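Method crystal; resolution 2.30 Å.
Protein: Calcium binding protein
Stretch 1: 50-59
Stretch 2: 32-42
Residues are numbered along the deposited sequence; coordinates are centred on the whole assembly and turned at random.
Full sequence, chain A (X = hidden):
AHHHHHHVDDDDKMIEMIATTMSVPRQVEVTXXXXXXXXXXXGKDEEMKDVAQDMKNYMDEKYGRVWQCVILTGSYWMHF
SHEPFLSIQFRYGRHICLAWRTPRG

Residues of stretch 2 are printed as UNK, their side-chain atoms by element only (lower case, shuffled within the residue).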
# COMPACT_ATOMS: atom_id res chain seq x y z
N ASP A 50 4.09 -11.05 8.17
CA ASP A 50 5.23 -11.06 9.11
C ASP A 50 6.44 -10.36 8.52
O ASP A 50 7.11 -9.59 9.20
CB ASP A 50 5.63 -12.49 9.53
CG ASP A 50 4.47 -13.27 10.16
OD1 ASP A 50 3.68 -12.64 10.91
OD2 ASP A 50 4.35 -14.49 9.91
N VAL A 51 6.71 -10.62 7.24
CA VAL A 51 7.77 -9.91 6.52
C VAL A 51 7.49 -8.40 6.53
O VAL A 51 8.40 -7.62 6.83
CB VAL A 51 7.95 -10.42 5.09
CG1 VAL A 51 8.98 -9.56 4.34
CG2 VAL A 51 8.36 -11.91 5.10
N ALA A 52 6.24 -7.99 6.28
CA ALA A 52 5.90 -6.57 6.29
C ALA A 52 6.14 -5.94 7.67
O ALA A 52 6.61 -4.79 7.79
CB ALA A 52 4.46 -6.35 5.84
N GLN A 53 5.86 -6.72 8.71
CA GLN A 53 6.06 -6.29 10.10
C GLN A 53 7.53 -6.11 10.44
O GLN A 53 7.91 -5.07 10.95
CB GLN A 53 5.41 -7.29 11.07
CG GLN A 53 5.25 -6.76 12.48
CD GLN A 53 4.90 -7.85 13.48
OE1 GLN A 53 5.21 -7.73 14.66
NE2 GLN A 53 4.27 -8.92 13.01
N ASP A 54 8.34 -7.13 10.16
CA ASP A 54 9.80 -7.04 10.39
C ASP A 54 10.52 -5.97 9.56
O ASP A 54 11.45 -5.31 10.05
CB ASP A 54 10.46 -8.40 10.17
CG ASP A 54 9.90 -9.48 11.11
OD1 ASP A 54 9.44 -9.13 12.23
OD2 ASP A 54 9.91 -10.67 10.71
N MET A 55 10.09 -5.76 8.32
CA MET A 55 10.60 -4.63 7.57
C MET A 55 10.32 -3.32 8.32
O MET A 55 11.23 -2.51 8.51
CB MET A 55 10.02 -4.57 6.15
CG MET A 55 10.65 -5.52 5.18
SD MET A 55 12.40 -5.25 4.84
CE MET A 55 12.40 -3.57 4.22
N LYS A 56 9.07 -3.12 8.72
CA LYS A 56 8.69 -1.87 9.41
C LYS A 56 9.46 -1.65 10.72
O LYS A 56 9.87 -0.54 11.00
CB LYS A 56 7.16 -1.78 9.61
CG LYS A 56 6.73 -1.54 11.05
CD LYS A 56 5.57 -0.59 11.17
CE LYS A 56 5.50 0.04 12.55
NZ LYS A 56 5.51 1.53 12.45
N ASN A 57 9.65 -2.71 11.50
CA ASN A 57 10.42 -2.66 12.75
C ASN A 57 11.92 -2.39 12.53
O ASN A 57 12.49 -1.55 13.21
CB ASN A 57 10.25 -3.96 13.57
CG ASN A 57 8.82 -4.16 14.07
OD1 ASN A 57 8.01 -3.25 14.07
ND2 ASN A 57 8.50 -5.38 14.47
N TYR A 58 12.53 -3.10 11.57
CA TYR A 58 13.94 -2.88 11.22
C TYR A 58 14.22 -1.42 10.84
O TYR A 58 15.22 -0.84 11.26
CB TYR A 58 14.36 -3.82 10.07
CG TYR A 58 15.70 -3.52 9.42
CD1 TYR A 58 16.90 -4.03 9.96
CD2 TYR A 58 15.78 -2.77 8.24
CE1 TYR A 58 18.12 -3.77 9.34
CE2 TYR A 58 16.99 -2.49 7.63
CZ TYR A 58 18.16 -3.00 8.17
OH TYR A 58 19.35 -2.72 7.54
N MET A 59 13.31 -0.83 10.09
CA MET A 59 13.49 0.52 9.62
C MET A 59 13.17 1.58 10.65
O MET A 59 13.78 2.63 10.64
CB MET A 59 12.67 0.72 8.37
CG MET A 59 13.18 -0.20 7.28
SD MET A 59 12.78 0.45 5.68
CE MET A 59 11.01 0.17 5.68
N UNK A 32 18.68 -5.69 0.85
CA UNK A 32 19.31 -6.93 1.37
C UNK A 32 18.51 -7.53 2.54
O UNK A 32 18.29 -8.74 2.60
o UNK A 32 21.54 -8.28 -0.45
o UNK A 32 22.77 -6.67 -1.32
c UNK A 32 22.02 -7.11 -0.42
c UNK A 32 20.76 -6.71 1.80
c UNK A 32 21.71 -6.17 0.73
N UNK A 33 18.06 -6.67 3.45
CA UNK A 33 17.14 -7.06 4.52
C UNK A 33 15.86 -7.73 3.99
O UNK A 33 15.47 -8.80 4.47
c UNK A 33 15.94 -7.54 8.80
c UNK A 33 16.78 -6.92 7.69
c UNK A 33 15.94 -6.22 6.64
n UNK A 33 16.61 -8.78 9.31
c UNK A 33 16.78 -5.87 5.42
N UNK A 34 15.22 -7.11 3.00
CA UNK A 34 14.03 -7.73 2.43
C UNK A 34 14.33 -9.13 1.85
O UNK A 34 13.54 -10.06 2.03
c UNK A 34 10.96 -7.05 1.62
c UNK A 34 13.42 -6.87 1.35
c UNK A 34 9.70 -7.46 1.21
c UNK A 34 9.56 -8.16 0.03
c UNK A 34 12.08 -7.33 0.88
c UNK A 34 10.68 -8.47 -0.71
c UNK A 34 11.94 -8.06 -0.28
N UNK A 35 15.45 -9.23 1.14
CA UNK A 35 15.94 -10.49 0.56
C UNK A 35 16.03 -11.59 1.63
O UNK A 35 15.54 -12.70 1.44
c UNK A 35 17.31 -10.25 -0.07
n UNK A 35 20.00 -12.68 -2.80
c UNK A 35 18.98 -10.58 -1.90
c UNK A 35 17.67 -11.08 -1.28
c UNK A 35 19.40 -11.36 -3.14
N UNK A 36 16.65 -11.28 2.76
CA UNK A 36 16.90 -12.29 3.80
C UNK A 36 15.61 -12.63 4.53
O UNK A 36 15.41 -13.79 4.91
c UNK A 36 17.98 -11.84 4.79
o UNK A 36 17.41 -11.21 5.92
N UNK A 37 14.75 -11.63 4.74
CA UNK A 37 13.47 -11.87 5.40
C UNK A 37 12.56 -12.76 4.58
O UNK A 37 11.91 -13.65 5.15
c UNK A 37 13.41 -10.43 8.17
c UNK A 37 12.53 -8.43 6.96
c UNK A 37 13.36 -9.69 6.84
c UNK A 37 12.76 -10.56 5.74
N UNK A 38 12.52 -12.55 3.26
CA UNK A 38 11.63 -13.33 2.39
C UNK A 38 12.17 -14.75 2.21
O UNK A 38 11.41 -15.69 2.14
c UNK A 38 11.44 -12.66 1.01
c UNK A 38 10.76 -11.30 1.16
c UNK A 38 10.58 -13.50 0.09
N UNK A 39 13.49 -14.86 2.13
CA UNK A 39 14.16 -16.13 1.93
C UNK A 39 14.00 -17.02 3.15
O UNK A 39 13.60 -18.16 3.00
c UNK A 39 16.38 -17.22 1.43
c UNK A 39 15.64 -15.90 1.60
o UNK A 39 15.72 -15.16 0.38
N UNK A 40 14.27 -16.49 4.34
CA UNK A 40 14.00 -17.21 5.59
C UNK A 40 12.59 -17.86 5.59
O UNK A 40 12.46 -19.06 5.83
c UNK A 40 14.17 -16.29 6.79
N UNK A 41 11.57 -17.08 5.25
CA UNK A 41 10.18 -17.56 5.28
C UNK A 41 9.81 -18.41 4.03
O UNK A 41 8.64 -18.68 3.80
c UNK A 41 9.20 -16.37 5.40
n UNK A 41 8.30 -14.92 7.28
n UNK A 41 10.05 -14.35 8.37
c UNK A 41 9.37 -15.53 6.64
c UNK A 41 10.47 -15.15 7.34
c UNK A 41 8.74 -14.23 8.31
N UNK A 42 10.80 -18.83 3.23
CA UNK A 42 10.60 -19.57 1.96
C UNK A 42 9.75 -18.88 0.88
O UNK A 42 9.29 -19.54 -0.05
o UNK A 42 10.51 -22.79 3.72
n UNK A 42 12.26 -21.56 3.05
c UNK A 42 10.04 -20.99 2.23
c UNK A 42 10.97 -21.85 3.07

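Position 32 has five side-chain atoms: three carbons in a row, the third carrying two oxygens. That is a carboxylate on a two-carbon stem, so the residue is Glu 32. Its end leads away from stretch 1 and makes no contact there.

Position 33 has four carbons in a row ending in nitrogen. The chain lies over one face of the Tyr 58 ring. An unbranched chain with a terminal nitrogen is lysine, Lys 33. Its CD is 3.7 Å from Tyr 58 CD1. Its CG sits 3.8 Å from the centroid of the Tyr 58 ring, 10° off the normal, a CH-pi contact.

Position 34 has one carbon and then a ring of six carbons, with no oxygen on the ring. The ring reaches Val 51 and has Met 55 at its edge. This is Phe 34. Its CE1 is 3.8 Å from Val 51 CG1. At the ring edge, its CD1 is 3.9 Å from Met 55 CG. Met 55 SD is also near the edge, 5.3 Å from the centroid of the Phe 34 ring.

Position 35 again has four carbons in a row ending in nitrogen. It is Lys 35, and it is out of reach of stretch 1.

Position 36 has one carbon and one oxygen, which makes it Ser 36. It is exposed and does not touch stretch 1.

Position 37 has four carbons, forked at the second. It touches Asp 54, Met 55 and Val 51. The fork lies beyond CB, so this is leucine, Leu 37. Its CD1 is 3.8 Å from Asp 54 CB and also 3.8 Å from Met 55 SD.

Position 38 has three carbons, the first carrying the other two. It touches Val 51. Branching at CB with carbon alone gives Val 38. Its CG2 is 4.0 Å from Val 51 CG1.

Position 39 has one carbon carrying an oxygen and a carbon. This is Thr 39. It faces no partner on stretch 1; its OG1 donates a hydrogen bond to Lys 35 O at 2.7 Å.

Position 40 has a single carbon, so it is Ala 40. It is exposed and makes no contact.

Position 41 has one carbon and then a five-membered ring of three carbons and two nitrogens. The ring has Val 51 over one face and Asp 50 at its edge. That is an imidazole, His 41. Its ND1 is 3.7 Å from Val 51 CG2. At the ring edge, its CE1 is 3.8 Å from Asp 50 CB. This is the first residue after the helix to leave helical phi/psi.

Position 42 has two carbons, the second carrying one oxygen and one nitrogen. The residue is Asn 42, out of reach of stretch 1.

The two helices run roughly antiparallel, with 148° between their N-to-C directions and axes 9.9 Å apart at closest approach. The two stretches bury 500 Å² between them, both sides summed. No hydrogen bond crosses between the stretches, so the contact rests on packing. Val 51 and Met 55, one turn apart, meet Phe 34 and Leu 37. Toward one end Lys 33 covers Tyr 58; toward the other His 41 packs on Val 51 and Asp 50.

Stretch 2, residues 32-42: EKFKSLVTAHN
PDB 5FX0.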